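Terminal oxygenase component of carbazole (Janthinobacterium sp., PDB 7BUG) catalyses the angular dioxygenation of carbazole at C-9a and C-1, using electrons passed through a Rieske [2Fe-2S] cluster to a mononuclear iron. Local coordinates at residues A[63-76]-A[88-102]. Residues are numbered along the deposited sequence; the frame is centred on the assembly and turned at random.
Sequences YCLKDRCLHRGVQL and ITCWYHAWTYRWEDG. With MG (magnesium ion), chain F; FES (Fe2/s2 (inorganic) cluster), chain D.
Leu65 meets the indole of Trp99 and the branch of Ile88 with a single methyl: CD1 stands over the six-membered ring, 3.9 Å from its centroid, and also touches Ile88 CG2. CD2 turns instead to Gly102 CA, where a positive phi suits glycine. Farther along, Leu76 CD2 fills the angle between Ile88 CG1, the Cys90 backbone and the Tyr97 ring, a niche lined mostly by carbon and so suited to an apolar leucine. His71 crosses Trp95 at about a right angle: its CB sits squarely over the six-membered ring (3.5 Å to the centroid), while its imidazole forms an offset stack on the five-membered ring, planes 14° apart. This is the Rieske fold's cluster-binding pair of loops, each giving one cysteine and one histidine. Cys69 SG and Cys90 SG bind one iron of the cluster, and His71 ND1 and His93 ND1 bind the other; the edge of the His71 ring is turned, offset, toward the face of the His93 ring, planes 80° apart. In both cysteines SG is anti to the backbone N, which, with the way the two loops face each other, turns both sulfurs to the same iron. Val74 CG2 packs against Cys90 SG and the Trp91 ring, shielding the cluster with hydrocarbon. Next to the cluster, Tyr97 OH accepts a bond from Leu70 N and lies 3.1 Å from Cys69 SG, where it may help raise the cluster's reduction potential, as a tyrosine does in the Rieske protein of cytochrome bc1. Trp91 NE1 donates almost straight (174°) to Gln75 O, 2.9 Å away and in the indole plane, which ties the two loops together. At the subunit interface, His71 NE2 and His93 NE2 reach a neighbouring subunit, bonding to its Asp359 and Asp180 respectively.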
loop_
_atom_site.group_PDB
_atom_site.type_symbol
_atom_site.label_atom_id
_atom_site.label_comp_id
_atom_site.label_asym_id
_atom_site.label_seq_id
_atom_site.Cartn_x
_atom_site.Cartn_y
_atom_site.Cartn_z
ATOM N N TYR A 63 -18.001 18.154 24.132
ATOM C CA TYR A 63 -16.597 18.538 24.325
ATOM C C TYR A 63 -15.755 17.747 23.317
ATOM O O TYR A 63 -16.155 16.610 22.969
ATOM C CB TYR A 63 -16.139 18.174 25.732
ATOM C CG TYR A 63 -16.867 18.904 26.836
ATOM C CD1 TYR A 63 -18.048 18.413 27.336
ATOM C CD2 TYR A 63 -16.375 20.090 27.301
ATOM C CE1 TYR A 63 -18.725 19.074 28.339
ATOM C CE2 TYR A 63 -17.020 20.759 28.346
ATOM C CZ TYR A 63 -18.188 20.237 28.858
ATOM O OH TYR A 63 -18.815 20.946 29.870
ATOM N N CYS A 64 -14.653 18.335 22.877
ATOM C CA CYS A 64 -13.778 17.714 21.864
ATOM C C CYS A 64 -12.336 17.809 22.343
ATOM O O CYS A 64 -11.847 18.941 22.547
ATOM C CB CYS A 64 -13.991 18.406 20.530
ATOM S SG CYS A 64 -12.918 17.717 19.246
ATOM N N LEU A 65 -11.658 16.661 22.450
ATOM C CA LEU A 65 -10.227 16.518 22.802
ATOM C C LEU A 65 -9.532 15.859 21.638
ATOM O O LEU A 65 -10.140 15.023 20.964
ATOM C CB LEU A 65 -10.052 15.588 24.005
ATOM C CG LEU A 65 -10.189 16.178 25.383
ATOM C CD1 LEU A 65 -10.195 15.051 26.389
ATOM C CD2 LEU A 65 -9.036 17.145 25.663
ATOM N N LYS A 66 -8.305 16.242 21.398
ATOM C CA LYS A 66 -7.491 15.480 20.423
ATOM C C LYS A 66 -7.354 14.051 20.942
ATOM O O LYS A 66 -6.958 13.838 22.069
ATOM C CB LYS A 66 -6.171 16.170 20.133
ATOM C CG LYS A 66 -5.287 15.350 19.199
ATOM C CD LYS A 66 -4.173 16.237 18.667
ATOM C CE LYS A 66 -4.659 17.257 17.674
ATOM N NZ LYS A 66 -3.558 17.804 16.872
ATOM N N ASP A 67 -7.575 13.082 20.074
ATOM C CA ASP A 67 -7.455 11.654 20.422
ATOM C C ASP A 67 -6.007 11.209 20.246
ATOM O O ASP A 67 -5.702 10.411 19.349
ATOM C CB ASP A 67 -8.426 10.869 19.566
ATOM C CG ASP A 67 -8.534 9.387 19.924
ATOM O OD1 ASP A 67 -8.129 8.988 21.043
ATOM O OD2 ASP A 67 -9.120 8.656 19.087
ATOM N N ARG A 68 -5.101 11.771 21.036
ATOM C CA ARG A 68 -3.642 11.483 20.919
ATOM C C ARG A 68 -3.046 11.868 22.263
ATOM O O ARG A 68 -2.945 13.090 22.553
ATOM C CB ARG A 68 -2.956 12.212 19.782
ATOM C CG ARG A 68 -1.514 11.750 19.608
ATOM C CD ARG A 68 -0.761 12.346 18.431
ATOM N NE ARG A 68 -0.694 13.753 18.694
ATOM C CZ ARG A 68 -0.571 14.712 17.779
ATOM N NH1 ARG A 68 -0.400 14.417 16.508
ATOM N NH2 ARG A 68 -0.618 15.962 18.150
ATOM N N CYS A 69 -2.730 10.885 23.100
ATOM C CA CYS A 69 -2.126 11.143 24.417
ATOM C C CYS A 69 -0.833 11.975 24.260
ATOM O O CYS A 69 -0.027 11.691 23.371
ATOM C CB CYS A 69 -1.887 9.846 25.159
ATOM S SG CYS A 69 -1.397 10.134 26.876
ATOM N N LEU A 70 -0.608 12.931 25.155
ATOM C CA LEU A 70 0.645 13.743 25.180
ATOM C C LEU A 70 1.877 12.892 25.461
ATOM O O LEU A 70 2.988 13.299 25.127
ATOM C CB LEU A 70 0.518 14.799 26.270
ATOM C CG LEU A 70 -0.512 15.875 26.031
ATOM C CD1 LEU A 70 -0.486 16.893 27.180
ATOM C CD2 LEU A 70 -0.388 16.546 24.682
ATOM N N HIS A 71 1.724 11.769 26.145
ATOM C CA HIS A 71 2.853 10.978 26.670
ATOM C C HIS A 71 3.509 10.177 25.519
ATOM O O HIS A 71 4.590 10.548 25.042
ATOM C CB HIS A 71 2.316 10.123 27.831
ATOM C CG HIS A 71 3.324 9.247 28.428
ATOM N ND1 HIS A 71 2.982 7.982 28.869
ATOM C CD2 HIS A 71 4.641 9.431 28.654
ATOM C CE1 HIS A 71 4.059 7.408 29.381
ATOM N NE2 HIS A 71 5.119 8.324 29.271
ATOM N N ARG A 72 2.874 9.077 25.097
ATOM C CA ARG A 72 3.438 8.188 24.041
ATOM C C ARG A 72 2.582 8.229 22.774
ATOM O O ARG A 72 2.788 7.398 21.866
ATOM C CB ARG A 72 3.652 6.763 24.567
ATOM C CG ARG A 72 4.521 6.683 25.817
ATOM C CD ARG A 72 5.928 7.250 25.737
ATOM N NE ARG A 72 6.668 6.648 24.631
ATOM C CZ ARG A 72 7.315 5.500 24.661
ATOM N NH1 ARG A 72 7.425 4.834 25.791
ATOM N NH2 ARG A 72 7.902 5.079 23.564
ATOM N N GLY A 73 1.627 9.137 22.661
ATOM C CA GLY A 73 0.916 9.405 21.402
ATOM C C GLY A 73 -0.051 8.335 20.964
ATOM O O GLY A 73 -0.376 8.269 19.778
ATOM N N VAL A 74 -0.525 7.548 21.898
ATOM C CA VAL A 74 -1.582 6.560 21.593
ATOM C C VAL A 74 -2.931 7.262 21.439
ATOM O O VAL A 74 -3.178 8.298 22.029
ATOM C CB VAL A 74 -1.648 5.446 22.635
ATOM C CG1 VAL A 74 -0.337 4.680 22.764
ATOM C CG2 VAL A 74 -2.148 5.952 23.995
ATOM N N GLN A 75 -3.841 6.666 20.690
ATOM C CA GLN A 75 -5.273 7.079 20.740
ATOM C C GLN A 75 -5.849 6.615 22.089
ATOM O O GLN A 75 -5.839 5.418 22.412
ATOM C CB GLN A 75 -6.022 6.509 19.554
ATOM C CG GLN A 75 -5.779 7.341 18.300
ATOM C CD GLN A 75 -6.496 6.757 17.099
ATOM O OE1 GLN A 75 -5.890 6.017 16.284
ATOM N NE2 GLN A 75 -7.780 7.058 16.958
ATOM N N LEU A 76 -6.394 7.542 22.848
ATOM C CA LEU A 76 -7.103 7.193 24.093
ATOM C C LEU A 76 -8.290 6.293 23.731
ATOM O O LEU A 76 -8.675 5.458 24.566
ATOM C CB LEU A 76 -7.551 8.462 24.814
ATOM C CG LEU A 76 -6.439 9.172 25.572
ATOM C CD1 LEU A 76 -5.728 10.039 24.600
ATOM C CD2 LEU A 76 -7.018 9.934 26.738
ATOM N N ILE A 88 -11.093 12.176 31.228
ATOM C CA ILE A 88 -10.777 10.877 30.577
ATOM C C ILE A 88 -9.364 10.503 31.002
ATOM O O ILE A 88 -8.505 11.422 31.084
ATOM C CB ILE A 88 -10.950 10.915 29.030
ATOM C CG1 ILE A 88 -10.661 9.549 28.387
ATOM C CG2 ILE A 88 -10.159 12.042 28.421
ATOM C CD1 ILE A 88 -11.128 9.420 26.928
ATOM N N THR A 89 -9.125 9.211 31.231
ATOM C CA THR A 89 -7.837 8.677 31.690
ATOM C C THR A 89 -7.276 7.844 30.533
ATOM O O THR A 89 -7.963 6.871 30.113
ATOM C CB THR A 89 -8.047 7.832 32.964
ATOM O OG1 THR A 89 -8.496 8.735 33.977
ATOM C CG2 THR A 89 -6.807 7.093 33.388
ATOM N N CYS A 90 -6.091 8.166 30.072
ATOM C CA CYS A 90 -5.434 7.309 29.051
ATOM C C CYS A 90 -5.303 5.909 29.636
ATOM O O CYS A 90 -4.908 5.734 30.816
ATOM C CB CYS A 90 -4.093 7.891 28.662
ATOM S SG CYS A 90 -3.290 6.884 27.396
ATOM N N TRP A 91 -5.559 4.905 28.827
ATOM C CA TRP A 91 -5.504 3.486 29.230
ATOM C C TRP A 91 -4.073 3.001 29.482
ATOM O O TRP A 91 -3.927 1.914 30.060
ATOM C CB TRP A 91 -6.179 2.642 28.158
ATOM C CG TRP A 91 -5.615 2.890 26.807
ATOM C CD1 TRP A 91 -6.093 3.771 25.866
ATOM C CD2 TRP A 91 -4.422 2.304 26.246
ATOM N NE1 TRP A 91 -5.299 3.745 24.753
ATOM C CE2 TRP A 91 -4.249 2.894 24.966
ATOM C CE3 TRP A 91 -3.494 1.374 26.683
ATOM C CZ2 TRP A 91 -3.195 2.537 24.119
ATOM C CZ3 TRP A 91 -2.422 1.055 25.871
ATOM C CH2 TRP A 91 -2.271 1.641 24.607
ATOM N N TYR A 92 -3.056 3.740 29.037
ATOM C CA TYR A 92 -1.694 3.182 29.027
ATOM C C TYR A 92 -1.020 3.469 30.377
ATOM O O TYR A 92 -0.618 2.522 31.045
ATOM C CB TYR A 92 -0.946 3.707 27.816
ATOM C CG TYR A 92 0.228 2.873 27.325
ATOM C CD1 TYR A 92 0.688 1.749 27.986
ATOM C CD2 TYR A 92 0.942 3.299 26.207
ATOM C CE1 TYR A 92 1.771 1.013 27.522
ATOM C CE2 TYR A 92 2.058 2.608 25.754
ATOM C CZ TYR A 92 2.481 1.462 26.413
ATOM O OH TYR A 92 3.546 0.697 25.983
ATOM N N HIS A 93 -0.815 4.750 30.699
ATOM C CA HIS A 93 -0.147 5.126 31.970
ATOM C C HIS A 93 -1.049 6.055 32.764
ATOM O O HIS A 93 -0.565 6.693 33.657
ATOM C CB HIS A 93 1.246 5.723 31.781
ATOM C CG HIS A 93 2.056 5.018 30.755
ATOM N ND1 HIS A 93 1.942 5.284 29.398
ATOM C CD2 HIS A 93 3.039 4.100 30.896
ATOM C CE1 HIS A 93 2.784 4.484 28.752
ATOM N NE2 HIS A 93 3.482 3.756 29.647
ATOM N N ALA A 94 -2.307 6.142 32.401
ATOM C CA ALA A 94 -3.331 6.833 33.216
ATOM C C ALA A 94 -3.078 8.334 33.361
ATOM O O ALA A 94 -3.617 8.947 34.341
ATOM C CB ALA A 94 -3.483 6.184 34.575
ATOM N N TRP A 95 -2.439 8.977 32.387
ATOM C CA TRP A 95 -2.526 10.447 32.283
ATOM C C TRP A 95 -3.985 10.828 32.110
ATOM O O TRP A 95 -4.713 10.315 31.260
ATOM C CB TRP A 95 -1.673 11.013 31.151
ATOM C CG TRP A 95 -0.207 10.884 31.345
ATOM C CD1 TRP A 95 0.498 9.904 31.980
ATOM C CD2 TRP A 95 0.751 11.803 30.818
ATOM N NE1 TRP A 95 1.842 10.171 31.910
ATOM C CE2 TRP A 95 2.021 11.313 31.185
ATOM C CE3 TRP A 95 0.646 12.953 30.033
ATOM C CZ2 TRP A 95 3.192 11.959 30.780
ATOM C CZ3 TRP A 95 1.815 13.613 29.681
ATOM C CH2 TRP A 95 3.057 13.110 30.060
ATOM N N THR A 96 -4.486 11.735 32.956
ATOM C CA THR A 96 -5.905 12.083 33.034
ATOM C C THR A 96 -6.109 13.550 32.653
ATOM O O THR A 96 -5.440 14.443 33.242
ATOM C CB THR A 96 -6.405 11.803 34.450
ATOM O OG1 THR A 96 -6.236 10.397 34.672
ATOM C CG2 THR A 96 -7.859 12.187 34.618
ATOM N N TYR A 97 -7.045 13.782 31.738
ATOM C CA TYR A 97 -7.300 15.099 31.126
ATOM C C TYR A 97 -8.728 15.552 31.419
ATOM O O TYR A 97 -9.669 14.769 31.406
ATOM C CB TYR A 97 -7.078 15.021 29.625
ATOM C CG TYR A 97 -5.726 14.464 29.242
ATOM C CD1 TYR A 97 -4.642 15.314 29.087
ATOM C CD2 TYR A 97 -5.568 13.131 28.911
ATOM C CE1 TYR A 97 -3.416 14.848 28.665
ATOM C CE2 TYR A 97 -4.340 12.639 28.509
ATOM C CZ TYR A 97 -3.264 13.504 28.372
ATOM O OH TYR A 97 -2.093 12.975 27.880
ATOM N N ARG A 98 -8.877 16.843 31.671
ATOM C CA ARG A 98 -10.224 17.453 31.731
ATOM C C ARG A 98 -10.775 17.649 30.327
ATOM O O ARG A 98 -10.096 18.255 29.511
ATOM C CB ARG A 98 -10.150 18.770 32.494
ATOM C CG ARG A 98 -9.705 18.584 33.935
ATOM C CD ARG A 98 -10.130 19.828 34.699
ATOM N NE ARG A 98 -9.319 20.942 34.328
ATOM C CZ ARG A 98 -8.413 21.543 35.105
ATOM N NH1 ARG A 98 -8.163 21.094 36.332
ATOM N NH2 ARG A 98 -7.761 22.600 34.652
ATOM N N TRP A 99 -12.007 17.232 30.069
ATOM C CA TRP A 99 -12.683 17.531 28.799
ATOM C C TRP A 99 -12.768 19.041 28.602
ATOM O O TRP A 99 -12.729 19.486 27.463
ATOM C CB TRP A 99 -14.058 16.879 28.769
ATOM C CG TRP A 99 -14.032 15.396 28.646
ATOM C CD1 TRP A 99 -14.136 14.448 29.632
ATOM C CD2 TRP A 99 -13.886 14.674 27.398
ATOM N NE1 TRP A 99 -14.081 13.197 29.083
ATOM C CE2 TRP A 99 -13.962 13.308 27.713
ATOM C CE3 TRP A 99 -13.764 15.047 26.059
ATOM C CZ2 TRP A 99 -13.816 12.301 26.754
ATOM C CZ3 TRP A 99 -13.670 14.049 25.100
ATOM C CH2 TRP A 99 -13.775 12.702 25.434
ATOM N N GLU A 100 -13.023 19.825 29.659
ATOM C CA GLU A 100 -13.411 21.243 29.448
ATOM C C GLU A 100 -12.230 22.064 28.933
ATOM O O GLU A 100 -12.476 22.996 28.136
ATOM C CB GLU A 100 -13.932 21.829 30.772
ATOM C CG GLU A 100 -14.561 23.184 30.576
ATOM C CD GLU A 100 -13.556 24.307 30.619
ATOM O OE1 GLU A 100 -12.549 24.165 31.383
ATOM O OE2 GLU A 100 -13.791 25.324 29.921
ATOM N N ASP A 101 -10.981 21.780 29.315
ATOM C CA ASP A 101 -9.849 22.623 28.907
ATOM C C ASP A 101 -8.612 21.816 28.490
ATOM O O ASP A 101 -7.566 22.434 28.165
ATOM C CB ASP A 101 -9.451 23.596 30.012
ATOM C CG ASP A 101 -9.158 22.957 31.343
ATOM O OD1 ASP A 101 -8.932 21.732 31.420
ATOM O OD2 ASP A 101 -9.099 23.734 32.339
ATOM N N GLY A 102 -8.712 20.499 28.512
ATOM C CA GLY A 102 -7.622 19.573 28.138
ATOM C C GLY A 102 -6.481 19.487 29.126
ATOM O O GLY A 102 -5.476 18.827 28.868
HETATM MG MG MG F . -13.126 23.666 26.264
HETATM FE FE1 FES D . -1.204 7.868 27.536
HETATM FE FE2 FES D . 1.156 7.014 28.547
HETATM S S1 FES D . -0.600 7.842 29.665
HETATM S S2 FES D . 0.523 6.995 26.396
HETATM O O HOH W 1 -12.885 21.588 25.662
HETATM O O HOH W 2 -13.285 25.557 27.249
HETATM O O HOH W 3 -15.118 23.270 26.599
HETATM O O HOH W 4 -13.530 24.189 24.307
HETATM O O HOH W 5 -11.067 24.063 25.931
#